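Local coordinates for protein uracil-dna glycosylase (Deinococcus radiodurans, PDB 4UQM) that belongs to the uracil-DNA glycosylase superfamily, an alpha/beta fold built round a four-stranded parallel sheet, and is bound to nucleic acid in this model, at residues P17-L23 with F35-H41; I119-P125 with W238-A242. The protein carries 1 engineered substitution. All coordinates share one frame; numbering follows the deposited sequence.

Interaction 1 of 2, residues P17-L23 with F35-H41; sequences PIIPANL and FSAPYFH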
loop_
_atom_site.group_PDB
_atom_site.type_symbol
_atom_site.label_atom_id
_atom_site.label_comp_id
_atom_site.label_asym_id
_atom_site.label_seq_id
_atom_site.Cartn_x
_atom_site.Cartn_y
_atom_site.Cartn_z
ATOM N N PRO A 17 16.099 14.394 13.386
ATOM C CA PRO A 17 15.240 13.557 12.536
ATOM C C PRO A 17 15.038 12.153 13.151
ATOM O O PRO A 17 15.881 11.641 13.879
ATOM C CB PRO A 17 15.991 13.503 11.185
ATOM C CG PRO A 17 17.063 14.533 11.287
ATOM C CD PRO A 17 17.392 14.650 12.734
ATOM N N ILE A 18 13.855 11.598 12.899
ATOM C CA ILE A 18 13.459 10.273 13.373
ATOM C C ILE A 18 13.414 9.402 12.122
ATOM O O ILE A 18 12.374 9.328 11.415
ATOM C CB ILE A 18 12.101 10.309 14.093
ATOM C CG1 ILE A 18 11.997 11.408 15.159
ATOM C CG2 ILE A 18 11.841 8.975 14.767
ATOM C CD1 ILE A 18 10.542 11.838 15.391
ATOM N N ILE A 19 14.536 8.785 11.804
ATOM C CA ILE A 19 14.677 8.096 10.523
ATOM C C ILE A 19 14.553 6.587 10.728
ATOM O O ILE A 19 15.309 6.004 11.532
ATOM C CB ILE A 19 16.021 8.408 9.872
ATOM C CG1 ILE A 19 16.170 9.920 9.649
ATOM C CG2 ILE A 19 16.164 7.609 8.579
ATOM C CD1 ILE A 19 17.596 10.380 9.432
ATOM N N PRO A 20 13.600 5.946 10.033
ATOM C CA PRO A 20 13.522 4.482 10.160
ATOM C C PRO A 20 14.748 3.788 9.639
ATOM O O PRO A 20 15.398 4.266 8.670
ATOM C CB PRO A 20 12.317 4.100 9.274
ATOM C CG PRO A 20 11.572 5.370 9.059
ATOM C CD PRO A 20 12.600 6.465 9.100
ATOM N N ALA A 21 15.072 2.676 10.294
ATOM C CA ALA A 21 16.287 1.931 9.918
ATOM C C ALA A 21 16.088 1.152 8.642
ATOM O O ALA A 21 14.977 0.681 8.362
ATOM C CB ALA A 21 16.657 0.984 11.029
ATOM N N ASN A 22 17.187 0.941 7.915
ATOM C CA ASN A 22 17.246 -0.027 6.844
ATOM C C ASN A 22 16.207 0.237 5.737
ATOM O O ASN A 22 15.497 -0.696 5.306
ATOM C CB ASN A 22 17.093 -1.462 7.381
ATOM C CG ASN A 22 17.392 -2.544 6.315
ATOM O OD1 ASN A 22 18.178 -2.328 5.415
ATOM N ND2 ASN A 22 16.722 -3.677 6.404
ATOM N N LEU A 23 16.084 1.507 5.346
ATOM C CA LEU A 23 15.358 1.888 4.138
ATOM C C LEU A 23 16.319 1.959 2.966
ATOM O O LEU A 23 17.522 2.296 3.135
ATOM C CB LEU A 23 14.682 3.256 4.283
ATOM C CG LEU A 23 13.661 3.439 5.407
ATOM C CD1 LEU A 23 13.114 4.819 5.364
ATOM C CD2 LEU A 23 12.569 2.402 5.263
ATOM N N PHE A 35 11.088 13.013 7.580
ATOM C CA PHE A 35 11.577 12.497 8.864
ATOM C C PHE A 35 12.110 13.592 9.768
ATOM O O PHE A 35 12.178 13.433 10.974
ATOM C CB PHE A 35 12.628 11.404 8.653
ATOM C CG PHE A 35 12.126 10.236 7.812
ATOM C CD1 PHE A 35 10.949 9.638 8.114
ATOM C CD2 PHE A 35 12.867 9.722 6.746
ATOM C CE1 PHE A 35 10.473 8.566 7.354
ATOM C CE2 PHE A 35 12.412 8.652 6.009
ATOM C CZ PHE A 35 11.198 8.097 6.271
ATOM N N SER A 36 12.446 14.728 9.149
ATOM C CA SER A 36 12.960 15.916 9.820
ATOM C C SER A 36 11.880 16.951 10.205
ATOM O O SER A 36 12.176 17.904 10.887
ATOM C CB SER A 36 14.048 16.580 8.927
ATOM O OG SER A 36 14.993 15.636 8.369
ATOM N N ALA A 37 10.641 16.775 9.736
ATOM C CA ALA A 37 9.617 17.785 9.809
ATOM C C ALA A 37 8.889 17.814 11.139
ATOM O O ALA A 37 8.655 16.757 11.747
ATOM C CB ALA A 37 8.621 17.563 8.681
ATOM N N PRO A 38 8.454 19.022 11.565
ATOM C CA PRO A 38 7.627 19.082 12.762
ATOM C C PRO A 38 6.373 18.171 12.756
ATOM O O PRO A 38 6.121 17.501 13.783
ATOM C CB PRO A 38 7.297 20.570 12.876
ATOM C CG PRO A 38 8.440 21.256 12.228
ATOM C CD PRO A 38 8.824 20.372 11.089
ATOM N N TYR A 39 5.620 18.088 11.648
ATOM C CA TYR A 39 4.416 17.253 11.659
ATOM C C TYR A 39 4.760 15.786 11.957
ATOM O O TYR A 39 3.973 15.055 12.559
ATOM C CB TYR A 39 3.609 17.325 10.336
ATOM C CG TYR A 39 4.126 16.409 9.243
ATOM C CD1 TYR A 39 3.709 15.076 9.164
ATOM C CD2 TYR A 39 5.048 16.881 8.277
ATOM C CE1 TYR A 39 4.175 14.202 8.225
ATOM C CE2 TYR A 39 5.528 16.008 7.313
ATOM C CZ TYR A 39 5.120 14.668 7.325
ATOM O OH TYR A 39 5.575 13.820 6.389
ATOM N N PHE A 40 5.933 15.343 11.523
ATOM C CA PHE A 40 6.314 13.960 11.671
ATOM C C PHE A 40 6.763 13.680 13.098
ATOM O O PHE A 40 6.506 12.592 13.654
ATOM C CB PHE A 40 7.396 13.590 10.640
ATOM C CG PHE A 40 7.676 12.140 10.573
ATOM C CD1 PHE A 40 6.903 11.295 9.775
ATOM C CD2 PHE A 40 8.686 11.591 11.313
ATOM C CE1 PHE A 40 7.168 9.943 9.744
ATOM C CE2 PHE A 40 8.912 10.245 11.285
ATOM C CZ PHE A 40 8.156 9.418 10.518
ATOM N N HIS A 41 7.394 14.667 13.710
ATOM C CA HIS A 41 7.732 14.566 15.117
ATOM C C HIS A 41 6.437 14.446 15.940
ATOM O O HIS A 41 6.351 13.660 16.852
ATOM C CB HIS A 41 8.534 15.807 15.571
ATOM C CG HIS A 41 8.937 15.769 17.012
ATOM N ND1 HIS A 41 10.174 15.305 17.414
ATOM C CD2 HIS A 41 8.311 16.194 18.137
ATOM C CE1 HIS A 41 10.265 15.394 18.729
ATOM N NE2 HIS A 41 9.150 15.943 19.189
#
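A single hydrogen bond joins the backbones: Ile18 N donates to Phe35 O over 3.1 Å, nearly straight at 167° at the hydrogen. The same oxygen also receives a CA-H...O contact from Pro17 CA at 3.4 Å, so the Phe35 carbonyl is met by two consecutive residues of the N-terminal segment.

The main aromatic contact is a CH-pi interaction. Pro20 CD sits over the middle of one face of the Phe35 ring, 3.5 Å from its centroid and 14° off the normal, while Pro20 CG leans over CE1 and CZ. Leu23 CD1 reaches the far end of the ring, 3.9 Å from Phe35 CZ. With CG anti to its carbonyl carbon (chi1 -57°), Phe35 points its ring back at the 17-23 segment. Within 35-41, Phe40 CE2 lies at the edge of the Phe35 ring, in its plane, and Phe35 CD1 in turn stands over a face of the Phe40 ring, offset toward the rim.

The remaining contacts are van der Waals, most of them from aliphatic carbons of 17-23. Ile19 CG1 packs on Phe35 CB at 4.0 Å, and Ile18 CB approaches Phe40 CE2 at 4.2 Å. The tip of Ile18, CD1, lies 3.9 Å from His41 CA, with the two side chains crossing at about a right angle. Pro17, exposed, sets CB against Ser36 OG, whose own hydrogen bond goes to Leu32 O.

Phe64 borders both Pro20 and Phe40, extending the apolar cluster. The whole is an extended N-terminal arm packed on the connection between helices 25-35 and 38-53, with Ala37 at the N-cap position of the second.

Interaction 2 of 2, residues I119-P125 with W238-A242; sequences IPGFVAP and WQLPA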
loop_
_atom_site.group_PDB
_atom_site.type_symbol
_atom_site.label_atom_id
_atom_site.label_comp_id
_atom_site.label_asym_id
_atom_site.label_seq_id
_atom_site.Cartn_x
_atom_site.Cartn_y
_atom_site.Cartn_z
ATOM N N ILE A 119 -7.941 -11.539 -14.650
ATOM C CA ILE A 119 -6.705 -12.056 -15.242
ATOM C C ILE A 119 -6.919 -13.551 -15.524
ATOM O O ILE A 119 -6.808 -14.387 -14.636
ATOM C CB ILE A 119 -5.506 -11.864 -14.252
ATOM C CG1 ILE A 119 -5.263 -10.382 -13.895
ATOM C CG2 ILE A 119 -4.218 -12.529 -14.771
ATOM C CD1 ILE A 119 -4.773 -9.530 -15.027
ATOM N N PRO A 120 -7.104 -13.909 -16.792
ATOM C CA PRO A 120 -7.289 -15.286 -17.185
ATOM C C PRO A 120 -6.185 -16.168 -16.669
ATOM O O PRO A 120 -5.010 -15.776 -16.739
ATOM C CB PRO A 120 -7.264 -15.222 -18.723
ATOM C CG PRO A 120 -7.726 -13.839 -19.032
ATOM C CD PRO A 120 -7.222 -12.993 -17.916
ATOM N N GLY A 121 -6.550 -17.259 -16.026
ATOM C CA GLY A 121 -5.561 -18.180 -15.471
ATOM C C GLY A 121 -5.155 -17.962 -14.032
ATOM O O GLY A 121 -4.482 -18.811 -13.432
ATOM N N PHE A 122 -5.554 -16.838 -13.443
ATOM C CA PHE A 122 -5.207 -16.605 -12.034
ATOM C C PHE A 122 -5.909 -17.652 -11.167
ATOM O O PHE A 122 -7.149 -17.857 -11.298
ATOM C CB PHE A 122 -5.619 -15.201 -11.589
ATOM C CG PHE A 122 -5.307 -14.939 -10.154
ATOM C CD1 PHE A 122 -4.041 -14.520 -9.768
ATOM C CD2 PHE A 122 -6.256 -15.194 -9.162
ATOM C CE1 PHE A 122 -3.742 -14.337 -8.408
ATOM C CE2 PHE A 122 -5.975 -14.990 -7.819
ATOM C CZ PHE A 122 -4.706 -14.569 -7.431
ATOM N N VAL A 123 -5.153 -18.302 -10.279
ATOM C CA VAL A 123 -5.714 -19.271 -9.326
ATOM C C VAL A 123 -5.378 -18.763 -7.935
ATOM O O VAL A 123 -4.214 -18.660 -7.588
ATOM C CB VAL A 123 -5.133 -20.694 -9.513
ATOM C CG1 VAL A 123 -5.711 -21.640 -8.486
ATOM C CG2 VAL A 123 -5.460 -21.241 -10.880
ATOM N N ALA A 124 -6.391 -18.429 -7.136
ATOM C CA ALA A 124 -6.167 -17.920 -5.808
ATOM C C ALA A 124 -5.490 -18.967 -4.933
ATOM O O ALA A 124 -5.955 -20.099 -4.887
ATOM C CB ALA A 124 -7.483 -17.509 -5.180
ATOM N N PRO A 125 -4.400 -18.606 -4.255
ATOM C CA PRO A 125 -3.752 -19.540 -3.364
ATOM C C PRO A 125 -4.418 -19.529 -2.006
ATOM O O PRO A 125 -5.277 -18.699 -1.725
ATOM C CB PRO A 125 -2.374 -18.969 -3.245
ATOM C CG PRO A 125 -2.611 -17.505 -3.283
ATOM C CD PRO A 125 -3.706 -17.294 -4.242
ATOM N N TRP A 238 0.637 -11.273 -11.672
ATOM C CA TRP A 238 -0.243 -11.259 -10.531
ATOM C C TRP A 238 -0.360 -12.628 -9.847
ATOM O O TRP A 238 -0.683 -12.706 -8.659
ATOM C CB TRP A 238 -1.642 -10.717 -10.912
ATOM C CG TRP A 238 -1.639 -9.273 -11.361
ATOM C CD1 TRP A 238 -1.818 -8.804 -12.639
ATOM C CD2 TRP A 238 -1.458 -8.114 -10.531
ATOM N NE1 TRP A 238 -1.753 -7.427 -12.643
ATOM C CE2 TRP A 238 -1.547 -6.979 -11.361
ATOM C CE3 TRP A 238 -1.273 -7.939 -9.159
ATOM C CZ2 TRP A 238 -1.390 -5.678 -10.866
ATOM C CZ3 TRP A 238 -1.134 -6.643 -8.677
ATOM C CH2 TRP A 238 -1.188 -5.536 -9.526
ATOM N N GLN A 239 -0.126 -13.720 -10.571
ATOM C CA GLN A 239 -0.159 -15.040 -9.932
ATOM C C GLN A 239 0.821 -15.128 -8.796
ATOM O O GLN A 239 1.945 -14.708 -8.933
ATOM C CB GLN A 239 0.165 -16.136 -10.949
ATOM C CG GLN A 239 0.024 -17.553 -10.378
ATOM C CD GLN A 239 -1.404 -17.814 -9.903
ATOM O OE1 GLN A 239 -2.343 -17.805 -10.715
ATOM N NE2 GLN A 239 -1.577 -18.036 -8.619
ATOM N N LEU A 240 0.332 -15.614 -7.644
ATOM C CA LEU A 240 1.113 -15.870 -6.452
ATOM C C LEU A 240 1.524 -17.316 -6.398
ATOM O O LEU A 240 0.837 -18.165 -6.977
ATOM C CB LEU A 240 0.268 -15.527 -5.245
ATOM C CG LEU A 240 -0.080 -14.052 -5.140
ATOM C CD1 LEU A 240 -1.318 -13.897 -4.279
ATOM C CD2 LEU A 240 1.070 -13.190 -4.621
ATOM N N PRO A 241 2.627 -17.630 -5.688
ATOM C CA PRO A 241 2.985 -19.038 -5.500
ATOM C C PRO A 241 1.910 -19.830 -4.791
ATOM O O PRO A 241 1.233 -19.284 -3.912
ATOM C CB PRO A 241 4.273 -18.994 -4.688
ATOM C CG PRO A 241 4.540 -17.617 -4.381
ATOM C CD PRO A 241 3.508 -16.725 -4.957
ATOM N N ALA A 242 1.756 -21.117 -5.124
ATOM C CA ALA A 242 0.787 -21.921 -4.403
ATOM C C ALA A 242 1.097 -22.065 -2.908
ATOM O O ALA A 242 0.196 -22.072 -2.087
ATOM C CB ALA A 242 0.644 -23.302 -5.039
#
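Gln239 spans the gap to Val123 with both ends of its amide. OE1 accepts from Val123 N at 2.9 Å, in the carbonyl plane and on a lone pair, and NE2 donates to Val123 O at 2.9 Å with an angle of 176° at the hydrogen. The two bonds bind both polar backbone atoms of Val123, much as a neighbouring strand would, although neither segment is a strand. The second NE2 hydrogen is used too, going to Leu240 O at 2.9 Å. Both acceptors lie within 3° of the amide plane, so three bonds fix the flip and rotation of the group. The chain, bent at chi2, carries the amide to Val123 and Leu240 O.

The tightly packed part centres on buried Phe122, Trp238 and Leu240. The Phe122 ring lies 16° from parallel with the Gln239 amide plane, its CD1 3.8 Å from Gln239 OE1. With CG anti to the backbone N, the ring brings CE1 within 3.5 Å of Trp238 O, which meets it at the edge; the same carbonyl accepts a hydrogen bond from Trp133 NE1. Ile119 CD1 approaches Trp238 CD1 at 3.9 Å, the side chains crossing at about a right angle. Pro125 CG rests 4.0 Å from Leu240 CD1.

The solvent side is thinner. Val123 is exposed and gives mainly its backbone to the contact, while Pro241 and Ala242, also exposed, direct their CB atoms away and meet Pro125 through carbonyl oxygens, as in the 3.7 Å approach of Pro125 CB to Pro241 O.

A type II turn, Ile119 to Phe122, follows helix 106-118, and Phe122 and Pro125 pack back on that helix. Trp238 and Ile119 lean on helix 220-230, whereas Leu240 rests on helix 131-134; the C-terminal segment thus runs among three helices.

From the N terminus, interaction 1 comes first: the arm 17-23 meets 35-41 after only eleven intervening residues, ten of them helical, closing a short loop around helix 25-35. The chain then passes through helix 38-53 and into the parallel sheet before 119-125 opens interaction 2. That contact closes at 238-242 after 112 intervening residues, a long loop holding three of the four sheet strands. The two are in series, neither nested nor crossed. Their centres lie 37 Å apart on opposite sides of the chain's centre, so one fastens the N-terminal arm to the first helices and the other the C-terminal tail to the loop after helix 106-118.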